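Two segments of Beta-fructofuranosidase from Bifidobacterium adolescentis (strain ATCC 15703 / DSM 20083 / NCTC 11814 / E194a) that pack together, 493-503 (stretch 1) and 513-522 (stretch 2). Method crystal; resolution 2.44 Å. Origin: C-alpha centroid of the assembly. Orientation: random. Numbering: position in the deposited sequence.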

# COMPACT_ATOMS: atom_id res chain seq x y z
N VAL A 493 15.31 7.93 -3.51
CA VAL A 493 14.82 8.53 -2.28
C VAL A 493 15.91 9.39 -1.64
O VAL A 493 15.67 10.54 -1.26
CB VAL A 493 14.31 7.45 -1.31
CG1 VAL A 493 14.30 7.96 0.12
CG2 VAL A 493 12.93 6.97 -1.73
N TYR A 494 17.13 8.85 -1.54
CA TYR A 494 18.24 9.62 -1.01
C TYR A 494 18.55 10.83 -1.89
O TYR A 494 18.80 11.93 -1.38
CB TYR A 494 19.48 8.74 -0.89
CG TYR A 494 19.36 7.59 0.10
CD1 TYR A 494 19.36 7.82 1.47
CD2 TYR A 494 19.26 6.28 -0.35
CE1 TYR A 494 19.26 6.77 2.37
CE2 TYR A 494 19.16 5.23 0.54
CZ TYR A 494 19.16 5.48 1.90
OH TYR A 494 19.06 4.43 2.79
N ARG A 495 18.52 10.65 -3.21
CA ARG A 495 18.88 11.73 -4.12
C ARG A 495 17.88 12.88 -4.06
O ARG A 495 18.27 14.05 -4.06
CB ARG A 495 19.00 11.20 -5.55
CG ARG A 495 19.49 12.22 -6.57
CD ARG A 495 19.35 11.69 -7.99
NE ARG A 495 17.95 11.63 -8.42
CZ ARG A 495 17.46 10.72 -9.26
NH1 ARG A 495 18.25 9.77 -9.76
NH2 ARG A 495 16.18 10.75 -9.59
N GLU A 496 16.59 12.57 -4.00
CA GLU A 496 15.56 13.60 -4.12
C GLU A 496 15.15 14.21 -2.78
O GLU A 496 14.80 15.39 -2.74
CB GLU A 496 14.32 13.03 -4.82
CG GLU A 496 14.58 12.50 -6.23
CD GLU A 496 15.05 13.58 -7.19
OE1 GLU A 496 14.61 14.74 -7.06
OE2 GLU A 496 15.87 13.26 -8.08
N LEU A 497 15.18 13.44 -1.69
CA LEU A 497 14.57 13.87 -0.44
C LEU A 497 15.55 14.46 0.57
O LEU A 497 15.12 15.21 1.45
CB LEU A 497 13.83 12.71 0.23
CG LEU A 497 12.60 12.18 -0.51
CD1 LEU A 497 11.87 11.14 0.33
CD2 LEU A 497 11.67 13.32 -0.89
N LEU A 498 16.84 14.13 0.49
CA LEU A 498 17.81 14.61 1.46
C LEU A 498 18.20 16.05 1.15
O LEU A 498 18.73 16.35 0.08
CB LEU A 498 19.05 13.71 1.48
CG LEU A 498 19.06 12.57 2.50
CD1 LEU A 498 17.84 11.68 2.31
CD2 LEU A 498 20.33 11.78 2.35
N GLY A 499 17.93 16.94 2.11
CA GLY A 499 18.18 18.36 1.97
C GLY A 499 19.42 18.82 2.70
O GLY A 499 20.39 18.08 2.86
N GLU A 500 19.39 20.08 3.14
CA GLU A 500 20.54 20.70 3.78
C GLU A 500 20.94 19.95 5.05
O GLU A 500 20.10 19.43 5.79
CB GLU A 500 20.24 22.16 4.13
CG GLU A 500 21.47 22.97 4.55
CD GLU A 500 21.10 24.31 5.06
OE1 GLU A 500 21.98 25.20 5.15
OE2 GLU A 500 19.91 24.49 5.39
N ARG A 501 22.25 19.90 5.30
CA ARG A 501 22.76 19.40 6.57
C ARG A 501 22.25 20.26 7.71
O ARG A 501 22.03 21.47 7.56
CB ARG A 501 24.29 19.38 6.56
CG ARG A 501 24.89 18.10 6.00
CD ARG A 501 25.23 17.13 7.12
NE ARG A 501 26.29 16.19 6.76
CZ ARG A 501 27.04 15.53 7.63
NH1 ARG A 501 26.86 15.69 8.94
NH2 ARG A 501 27.98 14.68 7.21
N LEU A 502 22.02 19.62 8.85
CA LEU A 502 21.52 20.27 10.05
C LEU A 502 22.60 20.22 11.13
O LEU A 502 23.26 19.19 11.31
CB LEU A 502 20.23 19.61 10.55
CG LEU A 502 19.06 19.66 9.58
CD1 LEU A 502 17.88 18.85 10.10
CD2 LEU A 502 18.66 21.11 9.31
N ALA A 503 22.78 21.34 11.82
CA ALA A 503 23.81 21.43 12.84
C ALA A 503 23.47 20.55 14.03
O ALA A 503 22.30 20.42 14.42
CB ALA A 503 23.97 22.88 13.30
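Stretch 2, residues 513-522: VTAPGNAYYA

Stretch 2 lies on stretch 1 through a small, apolar, side-chain contact, with no hydrogen bond between the two segments. The two stretches together bury 362 Å² of surface.

Stretch 1 starts as the last part of a helix, residues 493 to 497. L497 N closes the helix with a backbone hydrogen bond to V493 O, at 3.0 Å. A weak bond of 3.5 Å from L498 N to Y494 O follows. L498 is the first residue to leave helical phi/psi, and it opens a short extended piece. The chain then turns a corner at E500 and runs on, largely extended, to A503.

Stretch 2 is two strand segments joined by a turn. V513 to A515 end a strand that begins earlier in the chain. P516, G517 and N518 make the turn, which is held by a backbone hydrogen bond of 3.1 Å from N518 N to A515 O. G517 has phi of 66°, a value that favours glycine. N518 also has positive phi, at 54°. From A519 the chain is extended again, and this strand continues beyond A522.

The register runs in opposite senses: V513, at the start of stretch 2, lies nearest A503, at the end of stretch 1, with CA atoms 6.3 Å apart. Later in stretch 2, Y521 lies nearest L498, with CA atoms 6.8 Å apart. The contact therefore has two patches, one at L502 and A503 and one at Y494 and L498.

L502 is the centre of the first patch and has the largest covered area of any residue here, 92 Å². Its CA-to-CB bond points toward stretch 2, and its rotamer is m, t. L502 CB meets V513 CG1 at 3.7 Å. L502 CD1 is 3.7 Å from T514 O and 4.4 Å from Y520 CB. L502 CD2 lies 3.9 Å from P516 CD. One leucine thus touches both strands of stretch 2 and the turn between them. V513 also points toward stretch 1, and its CG2 sits 3.6 Å from A503 O. This is a packing contact against a backbone carbonyl.

Y521 is the main residue of the second patch on the side of stretch 2. Its CA-to-CB bond points toward stretch 1, with chi1 at 158° (t). L498 CD2 lies over one face of its ring, 4.0 Å from the centroid and 17° off the ring normal. This is a CH-pi contact, and L498 CD2 to Y521 CE1 is the closest pair, at 3.8 Å. The CA-to-CB bond of L498 points sideways, but the end of the side chain comes nearer and reaches the ring. Y494, one helical turn earlier, does the same. Y494 CE1 is 4.0 Å from Y521 CE2, which lies at the edge of the Y494 ring, near its plane. The hydroxyls of Y494 and Y521 are hydrogen-bonded elsewhere in the structure.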

# COMPACT_ATOMS: atom_id res chain seq x y z
N VAL A 513 19.41 18.00 17.41
CA VAL A 513 19.25 18.53 16.06
C VAL A 513 17.84 19.08 15.94
O VAL A 513 16.86 18.35 16.17
CB VAL A 513 19.51 17.46 14.98
CG1 VAL A 513 19.05 17.96 13.62
CG2 VAL A 513 20.98 17.09 14.94
N THR A 514 17.72 20.36 15.58
CA THR A 514 16.41 20.95 15.33
C THR A 514 15.97 20.63 13.91
O THR A 514 16.72 20.85 12.95
CB THR A 514 16.46 22.47 15.54
OG1 THR A 514 16.85 22.75 16.88
CG2 THR A 514 15.09 23.08 15.28
N ALA A 515 14.75 20.11 13.77
CA ALA A 515 14.25 19.65 12.48
C ALA A 515 13.25 20.66 11.92
O ALA A 515 12.13 20.75 12.44
CB ALA A 515 13.60 18.28 12.62
N PRO A 516 13.60 21.41 10.88
CA PRO A 516 12.64 22.37 10.31
C PRO A 516 11.45 21.64 9.69
O PRO A 516 11.62 20.69 8.93
CB PRO A 516 13.46 23.11 9.25
CG PRO A 516 14.89 22.79 9.55
CD PRO A 516 14.89 21.43 10.17
N GLY A 517 10.25 22.10 10.03
CA GLY A 517 9.04 21.48 9.54
C GLY A 517 8.80 20.07 10.02
O GLY A 517 7.92 19.39 9.49
N ASN A 518 9.56 19.61 11.02
CA ASN A 518 9.44 18.26 11.58
C ASN A 518 9.55 17.19 10.50
O ASN A 518 8.85 16.17 10.53
CB ASN A 518 8.15 18.10 12.38
CG ASN A 518 8.31 17.15 13.54
OD1 ASN A 518 9.32 16.45 13.65
ND2 ASN A 518 7.32 17.12 14.43
N ALA A 519 10.44 17.40 9.54
CA ALA A 519 10.73 16.43 8.49
C ALA A 519 12.23 16.39 8.29
O ALA A 519 12.81 17.39 7.84
CB ALA A 519 10.00 16.78 7.19
N TYR A 520 12.86 15.26 8.60
CA TYR A 520 14.31 15.19 8.58
C TYR A 520 14.77 13.78 8.26
O TYR A 520 13.99 12.82 8.28
CB TYR A 520 14.91 15.63 9.93
CG TYR A 520 14.57 14.72 11.09
CD1 TYR A 520 13.40 14.90 11.82
CD2 TYR A 520 15.41 13.67 11.45
CE1 TYR A 520 13.08 14.08 12.88
CE2 TYR A 520 15.10 12.84 12.51
CZ TYR A 520 13.94 13.05 13.22
OH TYR A 520 13.62 12.22 14.28
N TYR A 521 16.06 13.67 7.96
CA TYR A 521 16.76 12.40 7.79
C TYR A 521 17.93 12.38 8.76
O TYR A 521 18.57 13.41 8.99
CB TYR A 521 17.23 12.23 6.34
CG TYR A 521 18.38 11.27 6.14
CD1 TYR A 521 19.70 11.70 6.21
CD2 TYR A 521 18.15 9.93 5.88
CE1 TYR A 521 20.75 10.83 6.03
CE2 TYR A 521 19.19 9.05 5.69
CZ TYR A 521 20.49 9.50 5.77
OH TYR A 521 21.54 8.62 5.59
N ALA A 522 18.22 11.21 9.33
CA ALA A 522 19.35 11.09 10.25
C ALA A 522 20.08 9.78 10.02
O ALA A 522 19.45 8.72 9.92
CB ALA A 522 18.89 11.19 11.70